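Long-range contacts in tyrosine--tRNA ligase (Aeropyrum pernix, PDB 2CYA), which probably attaches tyrosine to tRNA(Tyr) in two steps, activating the amino acid with ATP as tyrosyl-adenylate before transferring it to the acceptor end of the tRNA: residues 287-295 with 304-312; 96-105 with 340-351. All coordinates share one frame; numbering follows the deposited sequence.

Contact 1: residues 287-295 with 304-312; sequences RDGFTLRVD and VEYTSYEEL
On Leu-292, CG stands anti to the backbone N (chi1 -175°), whereas on Tyr-306 it lies anti to the carbonyl carbon (chi1 -59°). The two residues are a hydrogen-bonded pair on short antiparallel strands, with both side chains on one face. The leucine torsion sends CD2 to CD1 of Leu-312, in the first turn of the following helix, at a tight 3.4 Å. That of Tyr-306 presents the ring edge to the neighbouring strand: CD1 lies 3.5 Å from Leu-292 O, and CE1 meets CG2 of Val-294 at 4.1 Å. Val-304 CG1 lies over one ring face, offset toward the rim, while the phenol OH is hydrogen-bonded to Asp-315. The backbones are held by paired bonds. Leu-292 N gives to Tyr-306 O and Tyr-306 N gives to Leu-292 O; two residues further along each strand, Val-294 N donates to Val-304 O at 2.7 Å, with the return bond from Val-304 N to Val-294 O. Arg-293 and Glu-305, a non-hydrogen-bonded pair, carry their side chains on the other face, with opposite charges near but not touching. Past the second strand, Ser-308 OG accepts from Glu-311 N at 3.0 Å, and Thr-307 OG1 donates to Glu-311 OE2 at 2.7 Å from the syn side of the carboxylate. Leu-292 and Val-294 rest on helix 323-346 at Ala-329. The whole is a two-stranded antiparallel beta hairpin, laid by its apolar face on the helices around it and leading through Thr-307 and the N-cap Ser-308 into helix 309-317.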
# COMPACT_ATOMS: atom_id res chain seq x y z
N ARG A 287 7.59 -23.52 32.13
CA ARG A 287 8.70 -23.31 33.05
C ARG A 287 9.40 -24.61 33.44
O ARG A 287 8.80 -25.46 34.11
CB ARG A 287 8.18 -22.63 34.32
CG ARG A 287 9.25 -22.36 35.38
CD ARG A 287 8.61 -22.11 36.74
NE ARG A 287 9.60 -21.78 37.76
CZ ARG A 287 9.32 -21.66 39.06
NH1 ARG A 287 8.07 -21.86 39.49
NH2 ARG A 287 10.28 -21.35 39.92
N ASP A 288 10.65 -24.77 33.02
CA ASP A 288 11.39 -25.99 33.35
C ASP A 288 11.36 -26.18 34.86
O ASP A 288 11.47 -25.22 35.63
CB ASP A 288 12.83 -25.90 32.84
CG ASP A 288 12.93 -26.00 31.31
OD1 ASP A 288 12.57 -27.06 30.75
OD2 ASP A 288 13.35 -25.01 30.68
N GLY A 289 11.18 -27.43 35.28
CA GLY A 289 11.13 -27.72 36.70
C GLY A 289 9.84 -27.29 37.39
O GLY A 289 9.83 -27.09 38.61
N PHE A 290 8.75 -27.15 36.64
CA PHE A 290 7.47 -26.76 37.23
C PHE A 290 6.73 -27.98 37.75
O PHE A 290 6.80 -29.07 37.17
CB PHE A 290 6.56 -26.04 36.23
CG PHE A 290 5.19 -25.72 36.79
CD1 PHE A 290 5.02 -24.69 37.71
CD2 PHE A 290 4.08 -26.49 36.43
CE1 PHE A 290 3.76 -24.42 38.26
CE2 PHE A 290 2.82 -26.23 36.98
CZ PHE A 290 2.66 -25.19 37.90
N THR A 291 6.01 -27.78 38.85
CA THR A 291 5.24 -28.82 39.50
C THR A 291 3.83 -28.32 39.82
O THR A 291 3.68 -27.20 40.30
CB THR A 291 5.88 -29.21 40.84
OG1 THR A 291 7.29 -29.31 40.68
CG2 THR A 291 5.33 -30.52 41.32
N LEU A 292 2.82 -29.13 39.56
CA LEU A 292 1.45 -28.74 39.88
C LEU A 292 0.91 -29.63 41.02
O LEU A 292 0.56 -30.79 40.80
CB LEU A 292 0.53 -28.87 38.66
CG LEU A 292 -0.90 -28.35 38.88
CD1 LEU A 292 -0.88 -26.83 38.97
CD2 LEU A 292 -1.80 -28.78 37.75
N ARG A 293 0.85 -29.07 42.23
CA ARG A 293 0.36 -29.79 43.40
C ARG A 293 -1.17 -29.76 43.44
O ARG A 293 -1.77 -28.68 43.44
CB ARG A 293 0.93 -29.14 44.67
CG ARG A 293 0.33 -29.62 45.98
CD ARG A 293 0.69 -28.67 47.12
NE ARG A 293 2.14 -28.51 47.27
CZ ARG A 293 2.73 -27.54 47.96
NH1 ARG A 293 1.99 -26.62 48.58
NH2 ARG A 293 4.05 -27.49 48.04
N VAL A 294 -1.82 -30.92 43.47
CA VAL A 294 -3.29 -30.98 43.49
C VAL A 294 -3.85 -31.86 44.61
O VAL A 294 -3.22 -32.82 45.04
CB VAL A 294 -3.84 -31.53 42.15
CG1 VAL A 294 -5.36 -31.41 42.14
CG2 VAL A 294 -3.24 -30.78 40.99
N ASP A 295 -5.06 -31.52 45.06
CA ASP A 295 -5.73 -32.27 46.13
C ASP A 295 -6.58 -33.42 45.59
O ASP A 295 -6.97 -34.32 46.33
CB ASP A 295 -6.62 -31.34 46.95
CG ASP A 295 -5.83 -30.47 47.91
OD1 ASP A 295 -4.92 -29.74 47.45
OD2 ASP A 295 -6.11 -30.52 49.12
N VAL A 304 -2.23 -35.29 44.48
CA VAL A 304 -1.16 -35.67 43.56
C VAL A 304 -0.29 -34.48 43.16
O VAL A 304 -0.74 -33.33 43.18
CB VAL A 304 -1.75 -36.32 42.27
CG1 VAL A 304 -0.62 -36.82 41.38
CG2 VAL A 304 -2.68 -37.46 42.65
N GLU A 305 0.95 -34.76 42.80
CA GLU A 305 1.91 -33.73 42.41
C GLU A 305 2.44 -34.07 41.01
O GLU A 305 3.13 -35.08 40.83
CB GLU A 305 3.06 -33.70 43.41
CG GLU A 305 4.01 -32.53 43.27
CD GLU A 305 5.29 -32.69 44.07
OE1 GLU A 305 6.12 -31.76 44.07
OE2 GLU A 305 5.46 -33.76 44.69
N TYR A 306 2.11 -33.24 40.03
CA TYR A 306 2.54 -33.49 38.66
C TYR A 306 3.84 -32.83 38.25
O TYR A 306 4.01 -31.61 38.38
CB TYR A 306 1.44 -33.11 37.68
CG TYR A 306 0.17 -33.87 37.93
CD1 TYR A 306 -0.76 -33.43 38.87
CD2 TYR A 306 -0.10 -35.05 37.24
CE1 TYR A 306 -1.93 -34.13 39.10
CE2 TYR A 306 -1.27 -35.76 37.46
CZ TYR A 306 -2.18 -35.29 38.39
OH TYR A 306 -3.36 -35.98 38.60
N THR A 307 4.75 -33.64 37.72
CA THR A 307 6.05 -33.15 37.30
C THR A 307 6.13 -32.97 35.79
O THR A 307 7.14 -32.51 35.27
CB THR A 307 7.17 -34.12 37.76
OG1 THR A 307 6.97 -35.41 37.17
CG2 THR A 307 7.15 -34.26 39.26
N SER A 308 5.06 -33.33 35.10
CA SER A 308 5.02 -33.18 33.65
C SER A 308 3.58 -32.90 33.26
O SER A 308 2.66 -33.22 34.02
CB SER A 308 5.48 -34.46 32.94
OG SER A 308 4.40 -35.36 32.73
N TYR A 309 3.38 -32.30 32.10
CA TYR A 309 2.03 -32.00 31.65
C TYR A 309 1.33 -33.26 31.20
O TYR A 309 0.15 -33.46 31.49
CB TYR A 309 2.03 -31.02 30.49
CG TYR A 309 0.65 -30.91 29.87
CD1 TYR A 309 -0.36 -30.20 30.51
CD2 TYR A 309 0.34 -31.59 28.70
CE1 TYR A 309 -1.65 -30.17 30.01
CE2 TYR A 309 -0.96 -31.58 28.19
CZ TYR A 309 -1.95 -30.87 28.85
OH TYR A 309 -3.23 -30.86 28.37
N GLU A 310 2.05 -34.11 30.48
CA GLU A 310 1.48 -35.35 29.97
C GLU A 310 0.91 -36.19 31.11
O GLU A 310 -0.14 -36.81 30.96
CB GLU A 310 2.52 -36.15 29.18
CG GLU A 310 1.90 -37.25 28.32
CD GLU A 310 0.76 -36.73 27.42
OE1 GLU A 310 1.01 -35.82 26.60
OE2 GLU A 310 -0.38 -37.25 27.54
N GLU A 311 1.60 -36.21 32.24
CA GLU A 311 1.13 -36.96 33.40
C GLU A 311 -0.26 -36.43 33.75
O GLU A 311 -1.23 -37.18 33.81
CB GLU A 311 2.05 -36.76 34.60
CG GLU A 311 3.35 -37.53 34.54
CD GLU A 311 4.29 -37.14 35.67
OE1 GLU A 311 3.85 -37.15 36.84
OE2 GLU A 311 5.47 -36.82 35.38
N LEU A 312 -0.33 -35.12 33.97
CA LEU A 312 -1.57 -34.45 34.32
C LEU A 312 -2.68 -34.78 33.33
O LEU A 312 -3.81 -35.06 33.74
CB LEU A 312 -1.35 -32.93 34.35
CG LEU A 312 -2.52 -31.99 34.69
CD1 LEU A 312 -2.00 -30.57 34.82
CD2 LEU A 312 -3.57 -32.05 33.60

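Contact 2: residues 96-105 with 340-351; sequences RIVRRVMEAA and PIRGAVLGDPAM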
# COMPACT_ATOMS: atom_id res chain seq x y z
N ARG A 96 4.67 -0.33 25.28
CA ARG A 96 5.60 -0.09 26.39
C ARG A 96 5.29 -1.09 27.51
O ARG A 96 6.18 -1.59 28.19
CB ARG A 96 5.48 1.32 26.94
CG ARG A 96 5.86 2.41 25.96
CD ARG A 96 6.20 3.69 26.73
NE ARG A 96 5.04 4.25 27.41
CZ ARG A 96 4.08 4.94 26.79
NH1 ARG A 96 4.14 5.16 25.48
NH2 ARG A 96 3.05 5.40 27.50
N ILE A 97 4.01 -1.40 27.69
CA ILE A 97 3.62 -2.35 28.72
C ILE A 97 4.11 -3.76 28.34
O ILE A 97 4.62 -4.50 29.19
CB ILE A 97 2.10 -2.33 28.91
CG1 ILE A 97 1.70 -0.98 29.51
CG2 ILE A 97 1.66 -3.46 29.86
CD1 ILE A 97 0.20 -0.78 29.69
N VAL A 98 3.97 -4.13 27.08
CA VAL A 98 4.43 -5.43 26.62
C VAL A 98 5.93 -5.58 26.91
O VAL A 98 6.36 -6.64 27.36
CB VAL A 98 4.13 -5.61 25.10
CG1 VAL A 98 4.95 -6.76 24.50
CG2 VAL A 98 2.61 -5.89 24.93
N ARG A 99 6.73 -4.54 26.68
CA ARG A 99 8.17 -4.66 26.95
C ARG A 99 8.42 -4.96 28.43
O ARG A 99 9.29 -5.77 28.76
CB ARG A 99 8.94 -3.40 26.58
CG ARG A 99 9.21 -3.25 25.11
CD ARG A 99 10.07 -2.03 24.81
NE ARG A 99 9.38 -1.16 23.86
CZ ARG A 99 8.99 0.08 24.11
NH1 ARG A 99 9.23 0.64 25.29
NH2 ARG A 99 8.31 0.76 23.19
N ARG A 100 7.67 -4.29 29.29
CA ARG A 100 7.83 -4.47 30.73
C ARG A 100 7.38 -5.85 31.14
O ARG A 100 7.99 -6.48 32.00
CB ARG A 100 7.02 -3.41 31.49
CG ARG A 100 7.10 -3.53 33.01
CD ARG A 100 8.53 -3.50 33.51
NE ARG A 100 9.25 -2.32 33.04
CZ ARG A 100 8.97 -1.08 33.43
NH1 ARG A 100 8.00 -0.86 34.31
NH2 ARG A 100 9.65 -0.06 32.92
N VAL A 101 6.30 -6.32 30.53
CA VAL A 101 5.77 -7.64 30.83
C VAL A 101 6.78 -8.70 30.41
O VAL A 101 7.03 -9.66 31.15
CB VAL A 101 4.45 -7.91 30.08
CG1 VAL A 101 4.10 -9.40 30.16
CG2 VAL A 101 3.31 -7.05 30.68
N MET A 102 7.37 -8.54 29.23
CA MET A 102 8.33 -9.52 28.74
C MET A 102 9.53 -9.65 29.68
O MET A 102 9.99 -10.75 29.96
CB MET A 102 8.81 -9.18 27.33
CG MET A 102 7.75 -9.44 26.27
SD MET A 102 8.25 -8.92 24.63
CE MET A 102 9.48 -10.21 24.18
N GLU A 103 10.04 -8.51 30.15
CA GLU A 103 11.17 -8.49 31.05
C GLU A 103 10.81 -9.18 32.36
O GLU A 103 11.49 -10.11 32.80
CB GLU A 103 11.57 -7.03 31.33
CG GLU A 103 12.50 -6.84 32.53
CD GLU A 103 13.04 -5.41 32.63
OE1 GLU A 103 14.20 -5.19 32.26
OE2 GLU A 103 12.29 -4.51 33.07
N ALA A 104 9.71 -8.73 32.96
CA ALA A 104 9.23 -9.30 34.22
C ALA A 104 8.88 -10.77 34.06
O ALA A 104 8.84 -11.51 35.04
CB ALA A 104 8.02 -8.53 34.70
N ALA A 105 8.61 -11.22 32.83
CA ALA A 105 8.26 -12.62 32.62
C ALA A 105 9.52 -13.47 32.49
O ALA A 105 9.46 -14.69 32.44
CB ALA A 105 7.38 -12.79 31.38
N PRO A 340 4.36 -11.34 39.97
CA PRO A 340 5.49 -10.46 39.66
C PRO A 340 5.32 -9.60 38.41
O PRO A 340 5.83 -8.48 38.36
CB PRO A 340 6.68 -11.43 39.56
CG PRO A 340 6.03 -12.71 39.15
CD PRO A 340 4.78 -12.75 39.99
N ILE A 341 4.62 -10.11 37.39
CA ILE A 341 4.39 -9.33 36.17
C ILE A 341 3.49 -8.15 36.50
O ILE A 341 3.74 -7.00 36.09
CB ILE A 341 3.73 -10.19 35.10
CG1 ILE A 341 4.68 -11.33 34.74
CG2 ILE A 341 3.37 -9.33 33.87
CD1 ILE A 341 4.09 -12.38 33.85
N ARG A 342 2.42 -8.43 37.25
CA ARG A 342 1.48 -7.41 37.67
C ARG A 342 2.21 -6.33 38.47
O ARG A 342 1.96 -5.14 38.30
CB ARG A 342 0.39 -8.06 38.53
CG ARG A 342 -0.73 -7.12 38.95
CD ARG A 342 -1.80 -7.91 39.67
NE ARG A 342 -1.23 -8.63 40.79
CZ ARG A 342 -1.68 -9.79 41.27
NH1 ARG A 342 -2.74 -10.40 40.73
NH2 ARG A 342 -1.04 -10.34 42.28
N GLY A 343 3.12 -6.76 39.34
CA GLY A 343 3.88 -5.83 40.14
C GLY A 343 4.76 -4.88 39.34
O GLY A 343 4.77 -3.67 39.59
N ALA A 344 5.49 -5.41 38.37
CA ALA A 344 6.36 -4.60 37.52
C ALA A 344 5.57 -3.56 36.74
O ALA A 344 6.06 -2.48 36.45
CB ALA A 344 7.14 -5.49 36.55
N VAL A 345 4.34 -3.89 36.38
CA VAL A 345 3.50 -2.96 35.63
C VAL A 345 2.82 -1.94 36.53
O VAL A 345 2.96 -0.73 36.32
CB VAL A 345 2.40 -3.71 34.86
CG1 VAL A 345 1.46 -2.71 34.17
CG2 VAL A 345 3.04 -4.65 33.85
N LEU A 346 2.09 -2.40 37.54
CA LEU A 346 1.38 -1.49 38.43
C LEU A 346 2.30 -0.69 39.33
O LEU A 346 1.95 0.41 39.74
CB LEU A 346 0.35 -2.25 39.27
CG LEU A 346 -0.73 -3.02 38.51
CD1 LEU A 346 -1.72 -3.62 39.50
CD2 LEU A 346 -1.47 -2.09 37.55
N GLY A 347 3.46 -1.25 39.65
CA GLY A 347 4.41 -0.56 40.52
C GLY A 347 5.19 0.55 39.84
O GLY A 347 6.06 1.16 40.46
N ASP A 348 4.91 0.79 38.56
CA ASP A 348 5.57 1.85 37.80
C ASP A 348 4.47 2.86 37.50
O ASP A 348 3.63 2.64 36.64
CB ASP A 348 6.12 1.29 36.49
CG ASP A 348 6.67 2.38 35.57
OD1 ASP A 348 5.99 3.41 35.36
OD2 ASP A 348 7.78 2.19 35.05
N PRO A 349 4.47 4.00 38.22
CA PRO A 349 3.49 5.08 38.08
C PRO A 349 3.11 5.49 36.65
O PRO A 349 1.92 5.55 36.31
CB PRO A 349 4.13 6.23 38.86
CG PRO A 349 4.83 5.50 39.96
CD PRO A 349 5.51 4.37 39.20
N ALA A 350 4.11 5.78 35.83
CA ALA A 350 3.86 6.18 34.45
C ALA A 350 3.07 5.07 33.78
O ALA A 350 1.98 5.28 33.24
CB ALA A 350 5.18 6.40 33.71
N MET A 351 3.63 3.86 33.85
CA MET A 351 3.00 2.70 33.26
C MET A 351 1.59 2.49 33.79
O MET A 351 0.69 2.13 33.03
CB MET A 351 3.83 1.46 33.53
CG MET A 351 3.38 0.30 32.69
SD MET A 351 4.77 -0.69 32.29
CE MET A 351 5.61 0.35 31.10
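Over one face of the Arg-100 guanidinium lies CE of Met-351, 4.1 Å above the plane and offset toward the rim; at the edge, near the plane, sit Ala-344 O and Asp-348 OD2. This is helix-on-helix packing between the Rossmann-type catalytic domain and the C-terminal helices, with segments 96-104 and 340-346 running roughly antiparallel at 139°, their axes 8.8 Å apart. Arg-100 gets there by bending at chi2 (55°) and again at chi3, which brings NH1 to Ala-344 O and Asp-348 OD2. NH1 then makes a salt bridge to Asp-348 OD2 at 3.1 Å, the two planes 33° apart, and a weak hydrogen bond to Ala-344 O. Met-351 SD lies 3.6 Å from Arg-100 CB, where the two side chains cross at a slant near the start of the arginine. Replacing Arg-100 by an alanine would probably leave Asp-348 without its charged partner on the other helix and a gap beside the Met-351 sulfur. Deeper in, Ile-341 CG2 packs 3.8 Å from Val-101 CG1, with Val-345 beside them; the Val-101 side chain is about 7 Å from that of Trp-52, inferred to bind ATP. Ala-104 CB meets Ala-344 CB at 3.7 Å, small residues where the helices approach. Asp-348 has a second task as N-cap of the last helix: its OD1 accepts from Met-351 N at 2.8 Å.

Overall arrangement
From the N terminus, the chain lays down strands 19-21, 37-42 and 68-73 before helix 88-104, which carries one side of contact 2 and leads toward strand 113-116 at the edge of the sheet. It then completes that sheet with strands 180-184 and 207-211, passes the KMSKS region, and enters the C-terminal helices. There contact 1 closes a loop of eight residues after helix 275-284. Helices 309-317 and 323-346 come next, the latter ending against helix 88-104, so contact 2 closes a far longer loop that encloses contact 1 without crossing it. Contact 1 sets a hairpin against helices 275-284 and 323-346; contact 2 ties the C-terminal helices to the catalytic domain. Their centres are about 27 Å apart.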